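Local coordinates for protein alanine dehydrogenase (Archaeoglobus fulgidus, PDB 1OMO) that catalyses the reversible NAD(+)-dependent oxidative deamination of L-alanine to pyruvate, working as a homodimer, at residues I15-A20 and L144-D149; S106-A111 and I295-V300; Y119-N124 and G210-A215; Q136-L141 and V167-D172. All coordinates share one frame; numbering follows the deposited sequence.

Interaction 1 (I15-A20 and L144-D149); sequences ISMDEA and LRRVFD
The N-terminal turn of helix 17-32 brings M17 and D18 against R146, near the far end of helix 135-147. One long side chain does most of the bridging, since even the closest backbones stay well separated, with CA of D18 and CA of R146 7.5 Å apart. M17 lies over one face of the R146 guanidinium, toward its rim, with M17 CB 3.8 Å from R146 NH1. Its CG stands anti to the backbone N (chi1 167°), and further bends carry the sulfur and methyl away from the arginine to pack on L107 of helix 102-120. D18 works at the guanidinium edge. Its OD1 makes a long salt bridge with R146 NE at 3.8 Å, the carboxylate and guanidinium planes being turned 61° apart, while D18 OD2 rests on the aliphatic R146 CG at 3.3 Å. The example shows how a helix start can be used twice. S16 is the N-cap, and E19 OE1 accepts S16 N at 2.7 Å. A water then ties this cap to the partner helix, which follows the first strand (127-131) of the Rossmann-type NAD domain: it lies 2.6 Å from S16 OG, donates to D18 OD1 at 2.9 Å and accepts from D18 N and from R146 NH1, the latter at 3.1 Å. R146 NH2 also forms a salt bridge with E142, one turn earlier on its own helix, so the arginine charge is shared between two carboxylates.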
# COMPACT_ATOMS: atom_id res chain seq x y z
N ILE A 15 19.76 -4.71 13.79
CA ILE A 15 20.44 -4.87 12.51
C ILE A 15 21.74 -4.12 12.54
O ILE A 15 21.86 -3.06 13.14
CB ILE A 15 19.73 -4.26 11.25
CG1 ILE A 15 18.48 -5.00 10.83
CG2 ILE A 15 20.63 -4.50 10.02
CD1 ILE A 15 18.29 -4.91 9.28
N SER A 16 22.68 -4.68 11.81
CA SER A 16 24.02 -4.17 11.65
C SER A 16 24.08 -3.50 10.27
O SER A 16 23.35 -3.89 9.38
CB SER A 16 24.99 -5.35 11.65
OG SER A 16 26.30 -4.89 11.70
N MET A 17 24.97 -2.52 10.09
CA MET A 17 25.09 -1.89 8.79
C MET A 17 25.56 -2.99 7.85
O MET A 17 25.17 -3.03 6.69
CB MET A 17 26.11 -0.75 8.80
CG MET A 17 26.50 -0.26 7.37
SD MET A 17 25.09 0.27 6.39
CE MET A 17 24.82 1.97 6.90
N ASP A 18 26.39 -3.89 8.35
CA ASP A 18 26.87 -4.98 7.53
C ASP A 18 25.71 -5.91 7.18
O ASP A 18 25.57 -6.32 6.04
CB ASP A 18 27.97 -5.75 8.26
CG ASP A 18 29.34 -5.09 8.12
OD1 ASP A 18 29.95 -4.76 9.14
OD2 ASP A 18 29.79 -4.91 6.97
N GLU A 19 24.86 -6.23 8.15
CA GLU A 19 23.72 -7.09 7.85
C GLU A 19 22.87 -6.39 6.78
O GLU A 19 22.46 -7.00 5.81
CB GLU A 19 22.87 -7.34 9.10
CG GLU A 19 23.49 -8.30 10.10
CD GLU A 19 22.62 -8.43 11.34
OE1 GLU A 19 22.29 -7.37 11.94
OE2 GLU A 19 22.29 -9.59 11.71
N ALA A 20 22.64 -5.09 6.98
CA ALA A 20 21.84 -4.30 6.05
C ALA A 20 22.46 -4.34 4.66
O ALA A 20 21.75 -4.46 3.66
CB ALA A 20 21.74 -2.83 6.54
N LEU A 144 30.01 3.22 3.31
CA LEU A 144 31.21 3.34 2.50
C LEU A 144 32.49 2.91 3.21
O LEU A 144 33.40 2.33 2.59
CB LEU A 144 31.36 4.79 1.98
CG LEU A 144 30.36 5.28 0.92
CD1 LEU A 144 30.46 6.80 0.76
CD2 LEU A 144 30.66 4.59 -0.43
N ARG A 145 32.60 3.18 4.50
CA ARG A 145 33.81 2.74 5.12
C ARG A 145 33.81 1.24 5.34
O ARG A 145 34.80 0.68 5.77
CB ARG A 145 34.13 3.52 6.40
CG ARG A 145 33.16 3.42 7.50
CD ARG A 145 33.71 4.26 8.63
NE ARG A 145 32.95 4.05 9.85
CZ ARG A 145 33.47 4.12 11.06
NH1 ARG A 145 34.76 4.38 11.21
NH2 ARG A 145 32.70 3.98 12.13
N ARG A 146 32.72 0.56 5.03
CA ARG A 146 32.74 -0.89 5.16
C ARG A 146 33.40 -1.38 3.89
O ARG A 146 33.88 -2.49 3.83
CB ARG A 146 31.32 -1.48 5.24
CG ARG A 146 30.86 -1.86 6.63
CD ARG A 146 30.85 -0.67 7.55
NE ARG A 146 30.21 -0.99 8.82
CZ ARG A 146 29.87 -0.08 9.73
NH1 ARG A 146 29.29 -0.46 10.87
NH2 ARG A 146 30.11 1.21 9.50
N VAL A 147 33.44 -0.55 2.86
CA VAL A 147 34.02 -1.01 1.62
C VAL A 147 35.28 -0.31 1.15
O VAL A 147 35.96 -0.78 0.23
CB VAL A 147 32.95 -1.00 0.46
CG1 VAL A 147 31.90 -2.11 0.71
CG2 VAL A 147 32.23 0.34 0.40
N PHE A 148 35.61 0.81 1.78
CA PHE A 148 36.82 1.55 1.40
C PHE A 148 37.50 2.13 2.62
O PHE A 148 36.86 2.50 3.60
CB PHE A 148 36.52 2.75 0.49
CG PHE A 148 36.02 2.39 -0.88
CD1 PHE A 148 34.67 2.54 -1.19
CD2 PHE A 148 36.90 2.00 -1.90
CE1 PHE A 148 34.19 2.32 -2.47
CE2 PHE A 148 36.44 1.78 -3.18
CZ PHE A 148 35.06 1.94 -3.47
N ASP A 149 38.82 2.20 2.55
CA ASP A 149 39.52 2.82 3.64
C ASP A 149 39.42 4.26 3.17
O ASP A 149 39.88 4.59 2.09
CB ASP A 149 40.97 2.35 3.69
CG ASP A 149 41.16 1.24 4.70
OD1 ASP A 149 40.61 1.37 5.83
OD2 ASP A 149 41.86 0.24 4.38
O HOH W 1 28.17 -3.31 10.92

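Interaction 2 (S106-A111 and I295-V300); sequences SLRTGA and IQDVAV. With NAD (nicotinamide-adenine-dinucleotide), chain D.
R108 and D297 form the tight part of this buried contact, a side-on grip in which two arginine nitrogens each take one carboxylate oxygen. R108 NE donates to D297 OD1 at 2.7 Å, meeting it from above the carboxylate plane. R108 NH2 reaches D297 OD2 at 2.9 Å almost straight on (175°), on its syn side. To get there R108 puts CG between its backbone N and carbonyl carbon (chi1 60°) and bends again at chi2. The remaining nitrogen turns to the cofactor, R108 NH1 being hydrogen-bonded to the carboxamide oxygen O7N of NAD at 2.9 Å and, weakly, to T109 OG1. T109 faces the same nicotinamide, its OG1 lying 3.0 Å from C4N, the ring carbon that carries the hydride in NAD chemistry. Helix 102-120 leads from the mixed sheet into the Rossmann sheet and helix 294-311 leads back; these two connections, the cofactor and K65 place the pair in the cleft between domains. The segments cross at 110°, their axes 9.8 Å apart. D297 OD2 has a second partner in K65, the inferred proton donor/acceptor. Were R108 shortened to an alanine, the D297 carboxylate would probably lose its two-nitrogen partner and O7N this donor. Q296 is looser: its OE1 sits over one guanidinium face, toward the rim, and takes its hydrogen bond from L293 N, while Q296 CB merely touches R108 CD at 3.9 Å. The apolar side is likewise looser than the ion pair, V300 CG2 lying 4.0 Å from R108 CB.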
# COMPACT_ATOMS: atom_id res chain seq x y z
N SER A 106 16.67 4.82 6.54
CA SER A 106 17.95 5.55 6.43
C SER A 106 19.09 4.54 6.28
O SER A 106 19.98 4.69 5.42
CB SER A 106 18.21 6.42 7.67
OG SER A 106 17.48 7.62 7.59
N LEU A 107 19.03 3.49 7.10
CA LEU A 107 20.03 2.43 7.13
C LEU A 107 20.18 1.78 5.77
O LEU A 107 21.29 1.70 5.24
CB LEU A 107 19.65 1.37 8.15
CG LEU A 107 20.72 0.66 9.00
CD1 LEU A 107 20.48 -0.83 8.94
CD2 LEU A 107 22.10 1.00 8.57
N ARG A 108 19.07 1.31 5.17
CA ARG A 108 19.19 0.62 3.91
C ARG A 108 19.50 1.55 2.73
O ARG A 108 19.89 1.09 1.67
CB ARG A 108 17.95 -0.24 3.63
CG ARG A 108 16.60 0.47 3.55
CD ARG A 108 16.42 1.41 2.35
NE ARG A 108 15.00 1.60 2.02
CZ ARG A 108 14.52 2.62 1.30
NH1 ARG A 108 15.33 3.56 0.86
NH2 ARG A 108 13.23 2.66 0.96
N THR A 109 19.34 2.85 2.91
CA THR A 109 19.68 3.79 1.84
C THR A 109 21.18 3.92 1.98
O THR A 109 21.91 3.90 0.98
CB THR A 109 18.99 5.17 2.06
OG1 THR A 109 17.57 4.95 2.17
CG2 THR A 109 19.27 6.10 0.86
N GLY A 110 21.65 4.00 3.21
CA GLY A 110 23.08 4.04 3.40
C GLY A 110 23.72 2.80 2.80
O GLY A 110 24.68 2.88 2.03
N ALA A 111 23.17 1.62 3.15
CA ALA A 111 23.72 0.36 2.65
C ALA A 111 23.79 0.35 1.11
O ALA A 111 24.81 -0.05 0.53
CB ALA A 111 22.88 -0.83 3.17
N ILE A 295 11.87 -3.58 -2.14
CA ILE A 295 12.61 -4.81 -1.87
C ILE A 295 13.69 -4.59 -0.81
O ILE A 295 14.00 -5.51 -0.06
CB ILE A 295 13.21 -5.46 -3.15
CG1 ILE A 295 14.13 -4.48 -3.89
CG2 ILE A 295 12.09 -5.92 -4.05
CD1 ILE A 295 15.00 -5.11 -4.96
N GLN A 296 14.22 -3.37 -0.70
CA GLN A 296 15.25 -3.08 0.33
C GLN A 296 14.61 -3.03 1.73
O GLN A 296 15.19 -3.52 2.71
CB GLN A 296 15.99 -1.73 0.05
CG GLN A 296 16.72 -1.69 -1.31
CD GLN A 296 17.25 -0.28 -1.75
OE1 GLN A 296 16.51 0.69 -1.79
NE2 GLN A 296 18.52 -0.22 -2.12
N ASP A 297 13.41 -2.47 1.83
CA ASP A 297 12.72 -2.38 3.12
C ASP A 297 12.30 -3.79 3.60
O ASP A 297 12.45 -4.12 4.76
CB ASP A 297 11.52 -1.44 3.01
CG ASP A 297 11.92 -0.04 2.61
OD1 ASP A 297 12.83 0.49 3.26
OD2 ASP A 297 11.32 0.54 1.66
N VAL A 298 11.77 -4.63 2.71
CA VAL A 298 11.39 -5.99 3.14
C VAL A 298 12.62 -6.84 3.52
O VAL A 298 12.64 -7.47 4.60
CB VAL A 298 10.56 -6.72 2.07
CG1 VAL A 298 10.22 -8.14 2.56
CG2 VAL A 298 9.25 -5.94 1.83
N ALA A 299 13.64 -6.84 2.66
CA ALA A 299 14.88 -7.59 2.92
C ALA A 299 15.39 -7.23 4.31
O ALA A 299 15.63 -8.08 5.17
CB ALA A 299 15.94 -7.25 1.88
N VAL A 300 15.53 -5.94 4.53
CA VAL A 300 16.01 -5.48 5.80
C VAL A 300 15.04 -5.77 6.96
O VAL A 300 15.48 -6.04 8.06
CB VAL A 300 16.33 -3.98 5.72
CG1 VAL A 300 15.99 -3.32 7.02
CG2 VAL A 300 17.83 -3.79 5.41
PA NAD D . 18.25 16.27 6.30
O1A NAD D . 17.34 17.45 6.22
O2A NAD D . 18.72 15.79 7.67
O5B NAD D . 19.62 16.29 5.37
C5B NAD D . 19.77 17.19 4.19
C4B NAD D . 20.98 18.12 4.49
O4B NAD D . 21.08 18.93 3.24
C3B NAD D . 20.80 19.23 5.63
O3B NAD D . 21.88 19.14 6.64
C2B NAD D . 20.77 20.59 4.89
O2B NAD D . 21.17 21.73 5.54
C1B NAD D . 21.56 20.21 3.59
N9A NAD D . 21.21 21.00 2.45
C8A NAD D . 20.00 21.48 1.99
N7A NAD D . 20.10 22.17 0.87
C5A NAD D . 21.37 22.18 0.52
C6A NAD D . 22.07 22.77 -0.63
N6A NAD D . 21.43 23.46 -1.54
N1A NAD D . 23.44 22.55 -0.65
C2A NAD D . 24.11 21.85 0.29
N3A NAD D . 23.48 21.27 1.42
C4A NAD D . 22.11 21.45 1.47
O3 NAD D . 17.78 14.89 5.49
PN NAD D . 18.41 13.32 5.32
O1N NAD D . 19.80 13.32 5.91
O2N NAD D . 17.34 12.33 5.75
O5D NAD D . 18.54 13.33 3.64
C5D NAD D . 17.24 13.97 3.03
C4D NAD D . 17.18 13.83 1.55
O4D NAD D . 17.33 12.34 1.22
C3D NAD D . 15.82 14.23 0.89
O3D NAD D . 15.97 14.62 -0.49
C2D NAD D . 15.03 12.93 1.07
O2D NAD D . 13.77 12.93 0.49
C1D NAD D . 16.10 11.87 0.53
N1N NAD D . 16.05 10.44 0.99
C2N NAD D . 16.11 9.50 -0.14
C3N NAD D . 16.27 8.12 0.26
C7N NAD D . 16.32 7.08 -1.01
O7N NAD D . 15.99 5.87 -0.80
N7N NAD D . 16.74 7.56 -2.22
C4N NAD D . 16.37 7.63 1.59
C5N NAD D . 16.30 8.67 2.60
C6N NAD D . 16.15 10.04 2.30

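Interaction 3 (Y119-N124 and G210-A215); sequences YLARKN and GTHINA
H212 packs against A121 and L120 where helix 102-120 ends, and its side chain can be followed atom by atom. CG is anti to the backbone N (chi1 166°), which brings the imidazole against the helix end. H212 CB starts on the methyl of A121, the two CB atoms 3.5 Å apart, and H212 CG still feels that methyl, 3.8 Å from A121 CB, as does H212 CD2. H212 ND1, hydrogen-bonded to T286 of the adjacent strand, lies 3.7 Å from L120 CB, which meets the ring obliquely, while H212 CE1 passes L120 CD2 at 4.2 Å. At the tip, H212 NE2 donates to N214 OD1 at 2.7 Å, a fairly straight bond (162°) lying close to the ring plane. With both nitrogens engaged, the ring is fixed in its rotation. A second, polar patch follows one residue on, where R122 NE donates to G210 O at 2.9 Å, coming from 35° above the carbonyl plane. The same carbonyl oxygen accepts from a water, 2.6 Å from G210 O, that also receives R122 N. The guanidinium is held further by R122 NH1 on N124 OD1 at 2.8 Å and by a salt bridge from NH2 to D189. G210 has a positive phi, and a beta carbon there would run into R122 NE. Strand 212-215 lies inside the parallel sheet, between strands 190-193 and 285-289. A helix laid over that sheet, its end packed on an inner strand before the chain turns into strand 127-131, is the layered architecture of the Rossmann fold.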
# COMPACT_ATOMS: atom_id res chain seq x y z
N TYR A 119 30.60 -1.54 -6.35
CA TYR A 119 30.55 -2.06 -7.71
C TYR A 119 30.90 -1.06 -8.79
O TYR A 119 31.33 -1.44 -9.87
CB TYR A 119 29.14 -2.59 -8.01
CG TYR A 119 28.86 -3.95 -7.42
CD1 TYR A 119 29.20 -5.11 -8.11
CD2 TYR A 119 28.30 -4.08 -6.15
CE1 TYR A 119 28.98 -6.37 -7.56
CE2 TYR A 119 28.09 -5.33 -5.58
CZ TYR A 119 28.43 -6.48 -6.30
OH TYR A 119 28.24 -7.74 -5.76
N LEU A 120 30.72 0.22 -8.50
CA LEU A 120 30.93 1.21 -9.52
C LEU A 120 32.12 2.15 -9.41
O LEU A 120 32.60 2.64 -10.43
CB LEU A 120 29.64 2.03 -9.63
CG LEU A 120 28.53 1.69 -10.61
CD1 LEU A 120 28.68 0.34 -11.22
CD2 LEU A 120 27.21 1.85 -9.86
N ALA A 121 32.60 2.41 -8.20
CA ALA A 121 33.71 3.34 -8.00
C ALA A 121 35.08 2.70 -8.21
O ALA A 121 35.23 1.49 -8.02
CB ALA A 121 33.65 3.93 -6.60
N ARG A 122 36.06 3.51 -8.59
CA ARG A 122 37.42 3.01 -8.81
C ARG A 122 37.90 2.30 -7.56
O ARG A 122 37.77 2.83 -6.45
CB ARG A 122 38.37 4.14 -9.12
CG ARG A 122 38.17 4.76 -10.45
CD ARG A 122 39.23 5.80 -10.68
NE ARG A 122 38.85 7.12 -10.19
CZ ARG A 122 39.45 7.75 -9.20
NH1 ARG A 122 40.46 7.16 -8.57
NH2 ARG A 122 39.07 8.97 -8.86
N LYS A 123 38.45 1.11 -7.74
CA LYS A 123 38.92 0.35 -6.60
C LYS A 123 39.92 1.12 -5.72
O LYS A 123 40.07 0.79 -4.54
CB LYS A 123 39.49 -0.98 -7.09
CG LYS A 123 38.38 -1.89 -7.64
CD LYS A 123 38.82 -2.63 -8.89
CE LYS A 123 39.67 -3.85 -8.57
NZ LYS A 123 38.90 -5.15 -8.55
N ASN A 124 40.53 2.17 -6.26
CA ASN A 124 41.51 2.97 -5.50
C ASN A 124 40.96 4.28 -4.87
O ASN A 124 41.73 5.11 -4.39
CB ASN A 124 42.73 3.31 -6.40
CG ASN A 124 42.38 4.25 -7.56
OD1 ASN A 124 41.22 4.52 -7.83
ND2 ASN A 124 43.39 4.72 -8.26
N GLY A 210 36.82 9.88 -13.63
CA GLY A 210 36.94 8.81 -12.65
C GLY A 210 36.10 8.93 -11.39
O GLY A 210 36.15 8.07 -10.50
N THR A 211 35.32 9.99 -11.29
CA THR A 211 34.50 10.16 -10.11
C THR A 211 33.26 9.26 -10.12
O THR A 211 32.62 9.07 -11.16
CB THR A 211 33.99 11.61 -9.96
OG1 THR A 211 35.10 12.52 -10.04
CG2 THR A 211 33.27 11.78 -8.61
N HIS A 212 32.96 8.69 -8.96
CA HIS A 212 31.74 7.92 -8.84
C HIS A 212 30.81 8.75 -7.97
O HIS A 212 31.17 9.11 -6.86
CB HIS A 212 31.93 6.59 -8.14
CG HIS A 212 30.63 6.01 -7.74
ND1 HIS A 212 29.67 5.64 -8.67
CD2 HIS A 212 30.02 5.94 -6.53
CE1 HIS A 212 28.54 5.37 -8.05
NE2 HIS A 212 28.72 5.55 -6.75
N ILE A 213 29.61 9.04 -8.45
CA ILE A 213 28.67 9.84 -7.68
C ILE A 213 27.49 9.04 -7.14
O ILE A 213 26.76 8.38 -7.90
CB ILE A 213 28.10 10.99 -8.54
CG1 ILE A 213 29.21 11.81 -9.16
CG2 ILE A 213 27.23 11.93 -7.66
CD1 ILE A 213 28.68 12.85 -10.14
N ASN A 214 27.32 9.07 -5.83
CA ASN A 214 26.16 8.42 -5.27
C ASN A 214 25.17 9.59 -5.22
O ASN A 214 25.33 10.50 -4.40
CB ASN A 214 26.44 7.91 -3.86
CG ASN A 214 26.82 6.45 -3.83
OD1 ASN A 214 26.81 5.76 -4.85
ND2 ASN A 214 27.15 5.97 -2.66
N ALA A 215 24.21 9.62 -6.15
CA ALA A 215 23.21 10.70 -6.18
C ALA A 215 22.01 10.21 -5.37
O ALA A 215 21.18 9.46 -5.90
CB ALA A 215 22.82 11.01 -7.61
O HOH W 2 37.81 11.40 -9.72
O HOH W 3 35.66 6.50 -8.54

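Interaction 4 (Q136-L141 and V167-D172); sequences QAYFQL and VSYCED. With NAD (nicotinamide-adenine-dinucleotide), chain D.
Y138 drives its ring edge into the face of Y169 in a T-shaped stack, centroids 4.9 Å apart and planes at 85°. Y138 CD2 stands over the centre of the Y169 ring, and Y138 CE2 comes within 3.5 Å of Y169 CG. L141, one turn on, lies at the ring's edge, its CD1 4.2 Å from Y169 CE2, and also touches C170, with L141 CG 4.4 Å from SG. Further out, the Y169 ring is positioned by its hydroxyl, hydrogen-bonded to E142 OE1, and by a cation-pi contact with R173. With CG anti to the backbone N (chi1 177°), it reaches toward helix 135-147 and presents its face to Y138. Y138 has a second edge-to-face neighbour in F166. With a serine in place of Y169, the edge of Y138 would probably lose the face it rests on and E142 its hydroxyl partner. Two residues before Y138, at the start of helix 135-147, the backbone N of Q136 is hydrogen-bonded to the NAD phosphate oxygen O1N, consistent with the glycine-rich dinucleotide turn. Helices 135-147 and 160-172 run nearly parallel, their segments 25° apart with axes separated by 11.7 Å, as successive beta-alpha-beta crossovers joining strands 127-131, 152-156 and 177-179.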
# COMPACT_ATOMS: atom_id res chain seq x y z
N GLN A 136 21.22 11.27 6.21
CA GLN A 136 21.65 10.32 5.21
C GLN A 136 23.15 10.35 4.95
O GLN A 136 23.75 9.28 4.68
CB GLN A 136 20.87 10.53 3.91
CG GLN A 136 21.22 9.46 2.90
CD GLN A 136 21.15 8.05 3.51
OE1 GLN A 136 21.96 7.17 3.18
NE2 GLN A 136 20.17 7.84 4.42
N ALA A 137 23.79 11.53 5.03
CA ALA A 137 25.22 11.56 4.77
C ALA A 137 25.95 10.64 5.74
O ALA A 137 26.87 9.92 5.32
CB ALA A 137 25.78 12.98 4.90
N TYR A 138 25.56 10.66 7.01
CA TYR A 138 26.19 9.80 8.00
C TYR A 138 26.03 8.32 7.60
O TYR A 138 27.00 7.56 7.63
CB TYR A 138 25.62 10.02 9.40
CG TYR A 138 25.97 11.38 10.01
CD1 TYR A 138 25.23 12.53 9.69
CD2 TYR A 138 27.06 11.52 10.89
CE1 TYR A 138 25.56 13.78 10.24
CE2 TYR A 138 27.39 12.74 11.43
CZ TYR A 138 26.64 13.87 11.11
OH TYR A 138 26.98 15.08 11.68
N PHE A 139 24.82 7.93 7.20
CA PHE A 139 24.62 6.53 6.82
C PHE A 139 25.42 6.16 5.59
O PHE A 139 25.89 5.05 5.48
CB PHE A 139 23.15 6.22 6.59
CG PHE A 139 22.36 6.16 7.85
CD1 PHE A 139 21.75 7.30 8.36
CD2 PHE A 139 22.28 4.96 8.56
CE1 PHE A 139 21.07 7.26 9.56
CE2 PHE A 139 21.60 4.91 9.76
CZ PHE A 139 20.99 6.06 10.27
N GLN A 140 25.57 7.09 4.67
CA GLN A 140 26.33 6.80 3.47
C GLN A 140 27.81 6.59 3.90
O GLN A 140 28.45 5.63 3.49
CB GLN A 140 26.20 7.97 2.51
CG GLN A 140 26.45 7.64 1.09
CD GLN A 140 25.26 6.96 0.40
OE1 GLN A 140 25.45 6.37 -0.66
NE2 GLN A 140 24.07 7.04 0.97
N LEU A 141 28.31 7.50 4.74
CA LEU A 141 29.68 7.46 5.24
C LEU A 141 29.97 6.12 5.90
O LEU A 141 30.98 5.50 5.62
CB LEU A 141 29.89 8.59 6.25
CG LEU A 141 31.23 8.93 6.93
CD1 LEU A 141 31.43 8.02 8.08
CD2 LEU A 141 32.40 8.84 5.96
N VAL A 167 32.07 16.66 10.11
CA VAL A 167 33.52 16.62 10.08
C VAL A 167 34.08 16.13 11.41
O VAL A 167 35.00 15.33 11.45
CB VAL A 167 34.08 18.00 9.73
CG1 VAL A 167 35.56 18.10 10.15
CG2 VAL A 167 33.94 18.24 8.24
N SER A 168 33.50 16.61 12.50
CA SER A 168 33.92 16.22 13.84
C SER A 168 33.62 14.72 14.09
O SER A 168 34.39 14.02 14.79
CB SER A 168 33.18 17.10 14.86
OG SER A 168 33.69 16.97 16.16
N TYR A 169 32.50 14.24 13.53
CA TYR A 169 32.08 12.83 13.65
C TYR A 169 33.13 11.93 12.99
O TYR A 169 33.49 10.87 13.51
CB TYR A 169 30.71 12.64 12.96
CG TYR A 169 30.16 11.20 12.94
CD1 TYR A 169 29.20 10.78 13.87
CD2 TYR A 169 30.57 10.28 11.96
CE1 TYR A 169 28.67 9.50 13.83
CE2 TYR A 169 30.04 8.98 11.92
CZ TYR A 169 29.08 8.60 12.85
OH TYR A 169 28.50 7.34 12.80
N CYS A 170 33.62 12.38 11.84
CA CYS A 170 34.65 11.68 11.10
C CYS A 170 35.92 11.61 11.93
O CYS A 170 36.41 10.53 12.25
CB CYS A 170 34.97 12.41 9.79
SG CYS A 170 33.75 12.21 8.49
N GLU A 171 36.46 12.76 12.28
CA GLU A 171 37.69 12.78 13.06
C GLU A 171 37.57 11.84 14.25
O GLU A 171 38.47 11.03 14.48
CB GLU A 171 38.02 14.19 13.52
CG GLU A 171 39.38 14.68 13.03
CD GLU A 171 39.28 15.71 11.93
OE1 GLU A 171 38.63 16.76 12.17
OE2 GLU A 171 39.87 15.48 10.84
N ASP A 172 36.47 11.91 14.98
CA ASP A 172 36.31 11.05 16.15
C ASP A 172 36.67 9.62 15.84
O ASP A 172 37.30 8.96 16.66
CB ASP A 172 34.88 11.13 16.71
CG ASP A 172 34.65 12.40 17.52
OD1 ASP A 172 33.50 12.67 17.94
OD2 ASP A 172 35.65 13.12 17.74
PA NAD D . 18.25 16.27 6.30
O1A NAD D . 17.34 17.45 6.22
O2A NAD D . 18.72 15.79 7.67
O5B NAD D . 19.62 16.29 5.37
C5B NAD D . 19.77 17.19 4.19
C4B NAD D . 20.98 18.12 4.49
O4B NAD D . 21.08 18.93 3.24
C3B NAD D . 20.80 19.23 5.63
O3B NAD D . 21.88 19.14 6.64
C2B NAD D . 20.77 20.59 4.89
O2B NAD D . 21.17 21.73 5.54
C1B NAD D . 21.56 20.21 3.59
N9A NAD D . 21.21 21.00 2.45
C8A NAD D . 20.00 21.48 1.99
N7A NAD D . 20.10 22.17 0.87
C5A NAD D . 21.37 22.18 0.52
C6A NAD D . 22.07 22.77 -0.63
N6A NAD D . 21.43 23.46 -1.54
N1A NAD D . 23.44 22.55 -0.65
C2A NAD D . 24.11 21.85 0.29
N3A NAD D . 23.48 21.27 1.42
C4A NAD D . 22.11 21.45 1.47
O3 NAD D . 17.78 14.89 5.49
PN NAD D . 18.41 13.32 5.32
O1N NAD D . 19.80 13.32 5.91
O2N NAD D . 17.34 12.33 5.75
O5D NAD D . 18.54 13.33 3.64
C5D NAD D . 17.24 13.97 3.03
C4D NAD D . 17.18 13.83 1.55
O4D NAD D . 17.33 12.34 1.22
C3D NAD D . 15.82 14.23 0.89
O3D NAD D . 15.97 14.62 -0.49
C2D NAD D . 15.03 12.93 1.07
O2D NAD D . 13.77 12.93 0.49
C1D NAD D . 16.10 11.87 0.53
N1N NAD D . 16.05 10.44 0.99
C2N NAD D . 16.11 9.50 -0.14
C3N NAD D . 16.27 8.12 0.26
C7N NAD D . 16.32 7.08 -1.01
O7N NAD D . 15.99 5.87 -0.80
N7N NAD D . 16.74 7.56 -2.22
C4N NAD D . 16.37 7.63 1.59
C5N NAD D . 16.30 8.67 2.60
C6N NAD D . 16.15 10.04 2.30

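Overall arrangement
Placed side by side, the four contacts show chemistry following position. Interactions 2 and 3 are buried and use the first half and the C-terminal end of helix 102-120: one joins charged groups to the cofactor in the cleft between domains, the other seats a helix end on the Rossmann sheet. Interactions 1 and 4 share helix 135-147 and lie partly at the surface, the first held by water and a long ion pair, the second by aromatic and apolar side chains. Interactions 2 and 4 meet NAD at different points, the nicotinamide and a phosphate. L107 of interaction 2 packs on I15, M17 and A20 of interaction 1, whereas F148 carries interaction 1 over to A121 of interaction 3.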